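Local coordinates for choline dehydrogenase and related flavoproteins (PDB 3Q9T) that catalyses the oxidation of formate as formate oxidase, a flavoenzyme of the glucose-methanol-choline oxidoreductase family that carries 8-formyl-FAD at its catalytic site, at the FAY site and the interface of chains A and B. Numbering follows the deposited sequence. Chains: chain A/B, Choline dehydrogenase and related flavoproteins.

Contact 1 is the buried 8-formyl-FAD pocket of one subunit, and contact 2 is a patch of the two-fold symmetric surface between chains A and B; the centres of their C-alpha atoms lie about 29 Å apart. They share no residue, but they are near in sequence: the strands 72-74 and 77-81 of contact 2 are followed by strand 83-84 and then by A:Thr85 and A:Arg86, which border the formyl end of the flavin, and A:Gly87, which lies by the ribose of the adenosine half. Each cofactor is lined by residues of its own subunit. The deposited pair may not be the biological assembly.

Contact 1: the FAY site. Residues chain A 15-16, 37-38, 65, 85-87, 92-93, 97-100, 228-229, 265-266, 509, 542, 553-555, 558. With FAY ([(2R,3S,4R,5R)-5-(6-amino-9H-purin-9-yl)-3,4-dihydroxytetrahydrofuran-2-yl]methyl (2R,3S,4S)-5-(8-formyl-7-methyl-2,4-dioxo-3,4-dihydrobenzo[g]pteridin-10(2H)-yl)-2,3,4-trihydroxypentyl dihydrogen diphosphate), chain C.
A:Asn97 takes the crowded first torsion, CG between the backbone N and the carbonyl carbon (chi1 77°), which lays CB over the flavin face while the amide turns toward the ribityl chain. A:Ser93 (chi1 -64°) sets OG anti to its carbonyl carbon, pointing at both the formyl group and a phosphate oxygen. A:Phe509 packs CB over the benzenoid ring, and the 7-methyl carbon FAY C7M rests on the face of its phenyl ring. The flavin's C6 edge points at the face of the A:Tyr98 ring, the planes 83° apart.

A:Asn97 ND2 donates in its amide plane to the ribityl hydroxyl FAY O2' (3.0 Å) and to A:Gln555 OE1, which lies beside it and holds the amide's rotation. A:Ser93 OG, receiving a very straight bond from A:Gly87 N, can give its one hydrogen to the formyl oxygen FAY O8 (3.0 Å) or to the phosphate oxygen FAY O1A. The formyl carbon FAY C8M lies over the rim of one A:Arg86 guanidinium face; the N-H groups point away from FAY O8, although the charge may still polarise the carbonyl.

Phosphate oxygen FAY O2A is gripped by A:Thr16 N, A:Thr16 OG1 and A:Ser93 N (2.9 Å). A:Thr16 starts helix 16-25 directly after A:Gly15, part of the Rossmann glycine loop, so the helix N-terminus would help balance the diphosphate charge. A:Glu37 spans the ribose diol: OE2 receives FAY O2B on its syn lone pair (2.7 Å), whereas FAY O3B meets OE1 from above the carboxylate plane (2.7 Å). The adenine lies between A:Ala38 CB and the A:Gln266 amide, and A:Ser229 N reads FAY N1A at 2.9 Å. At the pyrimidine end, A:Gln555 N, opening helix 555-572, lies 2.6 Å from FAY O2. A:Arg553, probably the arginine of the catalytic His-Arg pair, brings NH1 3.1 Å from FAY O4. Burying nearly the whole cofactor, the pocket fixes the 8-formyl-flavin as the redox centre for formate oxidation.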
loop_
_atom_site.group_PDB
_atom_site.type_symbol
_atom_site.label_atom_id
_atom_site.label_comp_id
_atom_site.label_asym_id
_atom_site.label_seq_id
_atom_site.Cartn_x
_atom_site.Cartn_y
_atom_site.Cartn_z
ATOM N N GLY A 15 -26.005 7.107 12.529
ATOM C CA GLY A 15 -25.838 6.390 11.276
ATOM C C GLY A 15 -27.016 5.505 10.909
ATOM O O GLY A 15 -28.170 5.769 11.285
ATOM N N THR A 16 -26.712 4.433 10.185
ATOM C CA THR A 16 -27.730 3.538 9.665
ATOM C C THR A 16 -28.578 2.877 10.738
ATOM O O THR A 16 -29.795 3.041 10.755
ATOM C CB THR A 16 -27.085 2.452 8.817
ATOM O OG1 THR A 16 -26.168 3.064 7.912
ATOM C CG2 THR A 16 -28.132 1.664 8.046
ATOM N N GLU A 37 -23.691 13.011 16.689
ATOM C CA GLU A 37 -23.234 12.665 15.351
ATOM C C GLU A 37 -22.114 13.613 14.959
ATOM O O GLU A 37 -22.249 14.828 15.124
ATOM C CB GLU A 37 -24.378 12.819 14.351
ATOM C CG GLU A 37 -23.957 12.783 12.906
ATOM C CD GLU A 37 -23.175 11.525 12.559
ATOM O OE1 GLU A 37 -23.532 10.439 13.056
ATOM O OE2 GLU A 37 -22.193 11.626 11.804
ATOM N N ALA A 38 -21.021 13.050 14.444
ATOM C CA ALA A 38 -19.853 13.830 14.017
ATOM C C ALA A 38 -20.106 14.702 12.779
ATOM O O ALA A 38 -19.577 15.802 12.680
ATOM C CB ALA A 38 -18.656 12.903 13.782
ATOM N N TRP A 65 -15.351 9.835 6.053
ATOM C CA TRP A 65 -14.275 9.641 7.019
ATOM C C TRP A 65 -12.942 9.415 6.310
ATOM O O TRP A 65 -11.906 9.858 6.778
ATOM C CB TRP A 65 -14.573 8.473 7.966
ATOM C CG TRP A 65 -15.683 8.758 8.948
ATOM C CD1 TRP A 65 -17.016 8.442 8.810
ATOM C CD2 TRP A 65 -15.559 9.423 10.210
ATOM N NE1 TRP A 65 -17.719 8.864 9.914
ATOM C CE2 TRP A 65 -16.854 9.478 10.784
ATOM C CE3 TRP A 65 -14.480 9.977 10.914
ATOM C CZ2 TRP A 65 -17.094 10.058 12.030
ATOM C CZ3 TRP A 65 -14.719 10.552 12.154
ATOM C CH2 TRP A 65 -16.015 10.586 12.699
ATOM N N THR A 85 -13.909 4.295 2.445
ATOM C CA THR A 85 -15.033 5.207 2.612
ATOM C C THR A 85 -16.063 4.756 3.660
ATOM O O THR A 85 -16.449 3.588 3.706
ATOM C CB THR A 85 -15.712 5.418 1.233
ATOM O OG1 THR A 85 -14.830 6.165 0.371
ATOM C CG2 THR A 85 -17.061 6.110 1.357
ATOM N N ARG A 86 -16.485 5.702 4.495
ATOM C CA ARG A 86 -17.540 5.520 5.499
ATOM C C ARG A 86 -18.267 6.844 5.595
ATOM O O ARG A 86 -17.641 7.890 5.452
ATOM C CB ARG A 86 -16.937 5.228 6.877
ATOM C CG ARG A 86 -16.396 3.813 7.078
ATOM C CD ARG A 86 -17.519 2.810 7.118
ATOM N NE ARG A 86 -17.530 1.981 5.916
ATOM C CZ ARG A 86 -18.397 1.003 5.689
ATOM N NH1 ARG A 86 -19.347 0.737 6.575
ATOM N NH2 ARG A 86 -18.315 0.283 4.571
ATOM N N GLY A 87 -19.572 6.809 5.859
ATOM C CA GLY A 87 -20.364 8.025 5.919
ATOM C C GLY A 87 -20.111 8.869 7.171
ATOM O O GLY A 87 -20.133 8.368 8.292
ATOM N N GLY A 92 -25.084 8.421 8.326
ATOM C CA GLY A 92 -23.861 7.652 8.253
ATOM C C GLY A 92 -23.631 7.104 6.861
ATOM O O GLY A 92 -23.825 7.796 5.860
ATOM N N SER A 93 -23.243 5.844 6.788
ATOM C CA SER A 93 -22.927 5.251 5.494
ATOM C C SER A 93 -24.142 4.995 4.613
ATOM O O SER A 93 -23.982 4.793 3.414
ATOM C CB SER A 93 -22.103 3.978 5.666
ATOM O OG SER A 93 -20.849 4.281 6.261
ATOM N N ASN A 97 -23.879 5.248 0.407
ATOM C CA ASN A 97 -23.753 3.876 -0.112
ATOM C C ASN A 97 -24.366 3.687 -1.498
ATOM O O ASN A 97 -24.881 4.648 -2.080
ATOM C CB ASN A 97 -24.240 2.820 0.910
ATOM C CG ASN A 97 -25.776 2.710 0.991
ATOM O OD1 ASN A 97 -26.505 3.232 0.146
ATOM N ND2 ASN A 97 -26.261 2.003 2.010
ATOM N N TYR A 98 -24.276 2.471 -2.050
ATOM C CA TYR A 98 -24.741 2.233 -3.426
ATOM C C TYR A 98 -26.078 1.462 -3.512
ATOM O O TYR A 98 -26.345 0.703 -4.458
ATOM C CB TYR A 98 -23.617 1.632 -4.301
ATOM C CG TYR A 98 -22.337 2.431 -4.154
ATOM C CD1 TYR A 98 -21.103 1.800 -4.032
ATOM C CD2 TYR A 98 -22.373 3.829 -4.091
ATOM C CE1 TYR A 98 -19.937 2.535 -3.860
ATOM C CE2 TYR A 98 -21.214 4.575 -3.914
ATOM C CZ TYR A 98 -19.996 3.917 -3.797
ATOM O OH TYR A 98 -18.834 4.634 -3.608
ATOM N N PHE A 99 -26.894 1.666 -2.482
ATOM C CA PHE A 99 -28.349 1.514 -2.561
ATOM C C PHE A 99 -28.920 0.107 -2.506
ATOM O O PHE A 99 -30.052 -0.066 -2.055
ATOM C CB PHE A 99 -28.889 2.227 -3.806
ATOM C CG PHE A 99 -28.353 3.593 -3.982
ATOM C CD1 PHE A 99 -28.780 4.633 -3.151
ATOM C CD2 PHE A 99 -27.423 3.863 -4.968
ATOM C CE1 PHE A 99 -28.289 5.929 -3.316
ATOM C CE2 PHE A 99 -26.918 5.156 -5.129
ATOM C CZ PHE A 99 -27.353 6.185 -4.287
ATOM N N THR A 100 -28.165 -0.881 -2.979
ATOM C CA THR A 100 -28.684 -2.241 -3.070
ATOM C C THR A 100 -29.273 -2.725 -1.749
ATOM O O THR A 100 -28.723 -2.490 -0.671
ATOM C CB THR A 100 -27.652 -3.253 -3.565
ATOM O OG1 THR A 100 -26.849 -2.669 -4.600
ATOM C CG2 THR A 100 -28.370 -4.475 -4.130
ATOM N N HIS A 228 -17.833 15.385 18.051
ATOM C CA HIS A 228 -16.991 14.202 17.986
ATOM C C HIS A 228 -16.936 13.538 19.362
ATOM O O HIS A 228 -16.614 14.184 20.376
ATOM C CB HIS A 228 -15.591 14.617 17.529
ATOM C CG HIS A 228 -14.754 13.486 17.029
ATOM N ND1 HIS A 228 -14.650 13.172 15.691
ATOM C CD2 HIS A 228 -13.969 12.600 17.687
ATOM C CE1 HIS A 228 -13.839 12.140 15.545
ATOM N NE2 HIS A 228 -13.411 11.774 16.741
ATOM N N SER A 229 -17.277 12.261 19.410
ATOM C CA SER A 229 -17.255 11.526 20.677
ATOM C C SER A 229 -15.849 11.429 21.255
ATOM O O SER A 229 -14.871 11.136 20.541
ATOM C CB SER A 229 -17.847 10.123 20.515
ATOM O OG SER A 229 -17.053 9.335 19.635
ATOM N N SER A 265 -23.781 3.310 18.301
ATOM C CA SER A 265 -24.016 3.058 16.889
ATOM C C SER A 265 -22.967 3.759 15.998
ATOM O O SER A 265 -23.301 4.359 14.970
ATOM C CB SER A 265 -25.419 3.560 16.511
ATOM O OG SER A 265 -26.429 2.932 17.294
ATOM N N GLN A 266 -21.697 3.690 16.373
ATOM C CA GLN A 266 -20.695 4.465 15.639
ATOM C C GLN A 266 -20.117 3.695 14.457
ATOM O O GLN A 266 -19.217 4.182 13.782
ATOM C CB GLN A 266 -19.587 4.983 16.565
ATOM C CG GLN A 266 -20.019 6.134 17.479
ATOM C CD GLN A 266 -18.822 6.912 18.026
ATOM O OE1 GLN A 266 -18.947 8.065 18.414
ATOM N NE2 GLN A 266 -17.665 6.265 18.068
ATOM N N PHE A 509 -17.029 -2.847 0.659
ATOM C CA PHE A 509 -17.717 -1.877 1.533
ATOM C C PHE A 509 -18.674 -2.495 2.568
ATOM O O PHE A 509 -19.610 -1.832 3.005
ATOM C CB PHE A 509 -18.441 -0.795 0.714
ATOM C CG PHE A 509 -17.547 -0.081 -0.283
ATOM C CD1 PHE A 509 -16.560 0.795 0.148
ATOM C CD2 PHE A 509 -17.704 -0.279 -1.645
ATOM C CE1 PHE A 509 -15.737 1.459 -0.757
ATOM C CE2 PHE A 509 -16.885 0.383 -2.556
ATOM C CZ PHE A 509 -15.909 1.259 -2.110
ATOM N N ASP A 542 -25.356 -1.688 15.394
ATOM C CA ASP A 542 -24.700 -1.358 14.134
ATOM C C ASP A 542 -23.986 -2.606 13.596
ATOM O O ASP A 542 -24.065 -3.689 14.204
ATOM C CB ASP A 542 -23.745 -0.151 14.273
ATOM C CG ASP A 542 -22.552 -0.432 15.168
ATOM O OD1 ASP A 542 -22.108 -1.594 15.219
ATOM O OD2 ASP A 542 -22.048 0.516 15.825
ATOM N N ARG A 553 -24.408 -7.589 -0.221
ATOM C CA ARG A 553 -24.391 -6.225 0.306
ATOM C C ARG A 553 -25.269 -6.114 1.566
ATOM O O ARG A 553 -26.408 -6.566 1.588
ATOM C CB ARG A 553 -24.859 -5.255 -0.784
ATOM C CG ARG A 553 -23.930 -5.265 -1.992
ATOM C CD ARG A 553 -24.282 -4.195 -3.013
ATOM N NE ARG A 553 -23.298 -4.125 -4.101
ATOM C CZ ARG A 553 -23.138 -3.068 -4.888
ATOM N NH1 ARG A 553 -23.902 -1.999 -4.703
ATOM N NH2 ARG A 553 -22.224 -3.071 -5.859
ATOM N N ILE A 554 -24.746 -5.484 2.606
ATOM C CA ILE A 554 -25.249 -5.762 3.953
ATOM C C ILE A 554 -26.194 -4.756 4.602
ATOM O O ILE A 554 -26.608 -4.982 5.729
ATOM C CB ILE A 554 -24.061 -5.958 4.926
ATOM C CG1 ILE A 554 -23.302 -4.628 5.080
ATOM C CG2 ILE A 554 -23.146 -7.071 4.408
ATOM C CD1 ILE A 554 -22.235 -4.611 6.168
ATOM N N GLN A 555 -26.545 -3.666 3.921
ATOM C CA GLN A 555 -27.323 -2.619 4.585
ATOM C C GLN A 555 -28.663 -3.131 5.128
ATOM O O GLN A 555 -29.115 -2.673 6.168
ATOM C CB GLN A 555 -27.512 -1.361 3.704
ATOM C CG GLN A 555 -28.677 -1.414 2.716
ATOM C CD GLN A 555 -28.941 -0.050 2.028
ATOM O OE1 GLN A 555 -28.928 1.009 2.665
ATOM N NE2 GLN A 555 -29.173 -0.086 0.733
ATOM N N VAL A 558 -28.195 -4.562 8.489
ATOM C CA VAL A 558 -27.861 -3.534 9.470
ATOM C C VAL A 558 -29.113 -2.815 9.987
ATOM O O VAL A 558 -29.267 -2.595 11.187
ATOM C CB VAL A 558 -26.829 -2.528 8.915
ATOM C CG1 VAL A 558 -26.498 -1.466 9.962
ATOM C CG2 VAL A 558 -25.573 -3.269 8.470
HETATM P P FAY C . -23.766 1.326 10.467
HETATM N N1 FAY C . -24.546 -1.985 1.771
HETATM C C2 FAY C . -25.626 -2.344 0.967
HETATM O O2 FAY C . -26.534 -3.027 1.425
HETATM N N3 FAY C . -25.929 -1.582 -0.142
HETATM C C4 FAY C . -24.917 -0.893 -0.763
HETATM O O4 FAY C . -24.927 -0.859 -2.008
HETATM N N5 FAY C . -22.793 0.174 -0.559
HETATM C C6 FAY C . -21.010 1.680 -0.287
HETATM C C7 FAY C . -20.126 2.386 0.510
HETATM C C8 FAY C . -20.123 2.170 1.892
HETATM O O8 FAY C . -19.422 3.052 3.946
HETATM C C9 FAY C . -21.096 1.339 2.463
HETATM P PA FAY C . -22.699 3.884 9.893
HETATM C "C1'" FAY C . -22.895 -0.621 3.712
HETATM C C10 FAY C . -23.607 -1.095 1.307
HETATM N N10 FAY C . -22.765 -0.426 2.200
HETATM N N1A FAY C . -18.104 10.781 17.027
HETATM O O1A FAY C . -21.388 4.286 9.306
HETATM C C1B FAY C . -20.898 8.360 13.299
HETATM O O1P FAY C . -24.976 1.858 11.196
HETATM C "C2'" FAY C . -24.005 0.270 4.316
HETATM O "O2'" FAY C . -23.867 1.533 3.769
HETATM C C2A FAY C . -19.372 11.103 16.581
HETATM O O2A FAY C . -23.845 3.950 8.930
HETATM C C2B FAY C . -20.624 8.349 11.806
HETATM O O2B FAY C . -20.463 9.645 11.258
HETATM O O2P FAY C . -23.225 0.079 11.143
HETATM C "C3'" FAY C . -24.226 0.406 5.859
HETATM O "O3'" FAY C . -24.546 1.716 6.321
HETATM N N3A FAY C . -19.973 10.359 15.579
HETATM C C3B FAY C . -21.875 7.683 11.278
HETATM O O3B FAY C . -22.887 8.653 11.166
HETATM O O3P FAY C . -22.581 2.418 10.508
HETATM C "C4'" FAY C . -23.104 -0.109 6.726
HETATM O "O4'" FAY C . -22.809 -1.416 6.239
HETATM C C4A FAY C . -19.313 9.304 15.037
HETATM C C4B FAY C . -22.282 6.750 12.392
HETATM O O4B FAY C . -21.553 7.141 13.544
HETATM C C4X FAY C . -23.743 -0.657 -0.024
HETATM C "C5'" FAY C . -23.520 -0.121 8.217
HETATM O "O5'" FAY C . -24.021 1.055 8.870
HETATM C C5A FAY C . -18.039 8.959 15.481
HETATM C C5B FAY C . -22.006 5.303 12.032
HETATM O O5B FAY C . -23.008 4.882 11.140
HETATM C C5X FAY C . -21.821 0.694 0.268
HETATM C C6A FAY C . -17.422 9.707 16.482
HETATM N N6A FAY C . -16.159 9.438 16.839
HETATM N N7A FAY C . -17.632 7.881 14.780
HETATM C C7M FAY C . -19.068 3.222 -0.169
HETATM C C8A FAY C . -18.606 7.522 13.917
HETATM C C8M FAY C . -19.469 3.189 2.744
HETATM C C9A FAY C . -21.922 0.553 1.662
HETATM N N9A FAY C . -19.644 8.395 14.062
HETATM O O HOH W 1 -25.480 3.834 13.076
HETATM O O HOH W 2 -28.631 -4.572 1.536
HETATM O O HOH W 3 -19.352 6.301 9.481
#

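Contact 2: the interface of chains A and B. Residues chain A 73-78; chain B 68, 80, 82.
A:Glu78 and B:Lys68 cross at about a right angle, each reaching out from a strand (77-81 in chain A, 67-70 in chain B). They centre a polar strand-to-strand patch of the two-fold interface between two copies, repeated with the chains exchanged; this pairing may not be the biological one. The glutamate is fully stretched, CG anti to the backbone N (chi1 -175°). The lysine is also extended from CG onward, but its CG lies beside the backbone N (chi1 -66°). Its tip therefore runs across the glutamate, B:Lys68 CE passing 3.8 Å from A:Glu78 CB, and the ammonium B:Lys68 NZ forms a salt bridge to A:Glu78 OE2 at 2.8 Å, on the anti lone pair facing away from OE1. B:Lys68 NZ also donates to the backbone A:Arg74 O at 2.9 Å from above the carbonyl plane, so two acceptors of chain A hold it.

Behind the carboxylate, A:Arg73 NE donates to A:Glu78 OE1 at 2.9 Å, with OE1 near the guanidinium plane but the donor well above the carboxylate plane. Held between arginine and lysine, the carboxylate would probably stay ionised. B:Ile80 crosses A:Glu78 obliquely; its CG2 branch touches the backbone A:Glu78 O, while CD1 lies along the carboxylate end.

The strand end that carries A:Arg74 O, and the turn after it, are braced within chain A, where A:Arg74 takes A:Asp76 side-on, NE to OD1 and NH2 to OD2. Alongside lies the aliphatic chain of B:Lys82, bent at its last torsion (chi4 65°). Its methylenes do the touching: B:Lys82 CE approaches the backbone A:Asp75 O at 3.2 Å, while B:Lys82 NZ stays 3.9 Å from that oxygen.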
loop_
_atom_site.group_PDB
_atom_site.type_symbol
_atom_site.label_atom_id
_atom_site.label_comp_id
_atom_site.label_asym_id
_atom_site.label_seq_id
_atom_site.Cartn_x
_atom_site.Cartn_y
_atom_site.Cartn_z
ATOM N N ARG A 73 -2.706 -8.230 4.323
ATOM C CA ARG A 73 -1.469 -8.353 5.069
ATOM C C ARG A 73 -1.079 -9.823 5.109
ATOM O O ARG A 73 -1.376 -10.523 6.069
ATOM C CB ARG A 73 -1.637 -7.802 6.493
ATOM C CG ARG A 73 -0.335 -7.772 7.292
ATOM C CD ARG A 73 -0.522 -7.120 8.660
ATOM N NE ARG A 73 -0.618 -5.670 8.550
ATOM C CZ ARG A 73 -1.216 -4.886 9.446
ATOM N NH1 ARG A 73 -1.242 -3.567 9.267
ATOM N NH2 ARG A 73 -1.789 -5.415 10.525
ATOM N N ARG A 74 -0.467 -10.285 4.024
ATOM C CA ARG A 74 0.058 -11.633 3.912
ATOM C C ARG A 74 1.573 -11.501 3.940
ATOM O O ARG A 74 2.096 -10.399 3.769
ATOM C CB ARG A 74 -0.365 -12.270 2.582
ATOM C CG ARG A 74 -1.868 -12.570 2.443
ATOM C CD ARG A 74 -2.244 -12.822 0.978
ATOM N NE ARG A 74 -1.333 -13.772 0.330
ATOM C CZ ARG A 74 -1.501 -15.093 0.327
ATOM N NH1 ARG A 74 -2.553 -15.648 0.926
ATOM N NH2 ARG A 74 -0.619 -15.863 -0.290
ATOM N N ASP A 75 2.278 -12.610 4.146
ATOM C CA ASP A 75 3.738 -12.593 4.074
ATOM C C ASP A 75 4.251 -12.213 2.664
ATOM O O ASP A 75 5.265 -11.544 2.536
ATOM C CB ASP A 75 4.333 -13.936 4.538
ATOM C CG ASP A 75 4.414 -14.063 6.074
ATOM O OD1 ASP A 75 4.054 -13.086 6.770
ATOM O OD2 ASP A 75 4.858 -15.132 6.591
ATOM N N ASP A 76 3.560 -12.647 1.611
ATOM C CA ASP A 76 3.993 -12.343 0.250
ATOM C C ASP A 76 3.467 -11.010 -0.296
ATOM O O ASP A 76 3.832 -10.606 -1.391
ATOM C CB ASP A 76 3.638 -13.477 -0.724
ATOM C CG ASP A 76 2.106 -13.710 -0.867
ATOM O OD1 ASP A 76 1.296 -13.006 -0.209
ATOM O OD2 ASP A 76 1.724 -14.626 -1.642
ATOM N N TYR A 77 2.615 -10.324 0.457
ATOM C CA TYR A 77 1.958 -9.123 -0.069
ATOM C C TYR A 77 1.250 -8.301 1.020
ATOM O O TYR A 77 0.649 -8.862 1.937
ATOM C CB TYR A 77 0.983 -9.508 -1.203
ATOM C CG TYR A 77 0.340 -8.320 -1.895
ATOM C CD1 TYR A 77 -0.806 -7.727 -1.369
ATOM C CD2 TYR A 77 0.880 -7.786 -3.054
ATOM C CE1 TYR A 77 -1.401 -6.636 -1.979
ATOM C CE2 TYR A 77 0.282 -6.680 -3.689
ATOM C CZ TYR A 77 -0.863 -6.113 -3.139
ATOM O OH TYR A 77 -1.477 -5.020 -3.719
ATOM N N GLU A 78 1.347 -6.973 0.928
ATOM C CA GLU A 78 0.625 -6.074 1.835
ATOM C C GLU A 78 0.322 -4.725 1.180
ATOM O O GLU A 78 1.203 -4.073 0.603
ATOM C CB GLU A 78 1.373 -5.885 3.160
ATOM C CG GLU A 78 0.623 -5.042 4.221
ATOM C CD GLU A 78 1.297 -5.086 5.594
ATOM O OE1 GLU A 78 0.928 -4.307 6.501
ATOM O OE2 GLU A 78 2.202 -5.921 5.771
ATOM N N LYS B 68 9.265 -5.698 2.971
ATOM C CA LYS B 68 8.161 -4.754 2.952
ATOM C C LYS B 68 8.693 -3.407 3.422
ATOM O O LYS B 68 9.446 -3.353 4.401
ATOM C CB LYS B 68 7.070 -5.197 3.927
ATOM C CG LYS B 68 6.372 -6.509 3.559
ATOM C CD LYS B 68 5.367 -6.876 4.631
ATOM C CE LYS B 68 4.395 -7.949 4.147
ATOM N NZ LYS B 68 3.492 -8.354 5.267
ATOM N N ILE B 80 2.510 0.913 1.044
ATOM C CA ILE B 80 3.558 0.043 1.524
ATOM C C ILE B 80 3.813 -0.921 0.379
ATOM O O ILE B 80 2.897 -1.257 -0.365
ATOM C CB ILE B 80 3.158 -0.662 2.828
ATOM C CG1 ILE B 80 4.293 -1.566 3.330
ATOM C CG2 ILE B 80 1.850 -1.448 2.636
ATOM C CD1 ILE B 80 3.955 -2.285 4.661
ATOM N N LYS B 82 6.232 -4.371 -1.399
ATOM C CA LYS B 82 7.155 -5.482 -1.324
ATOM C C LYS B 82 7.289 -6.022 -2.729
ATOM O O LYS B 82 6.293 -6.232 -3.396
ATOM C CB LYS B 82 6.636 -6.556 -0.366
ATOM C CG LYS B 82 7.377 -7.878 -0.424
ATOM C CD LYS B 82 6.635 -8.903 0.401
ATOM C CE LYS B 82 7.300 -10.246 0.369
ATOM N NZ LYS B 82 8.611 -10.166 1.005
#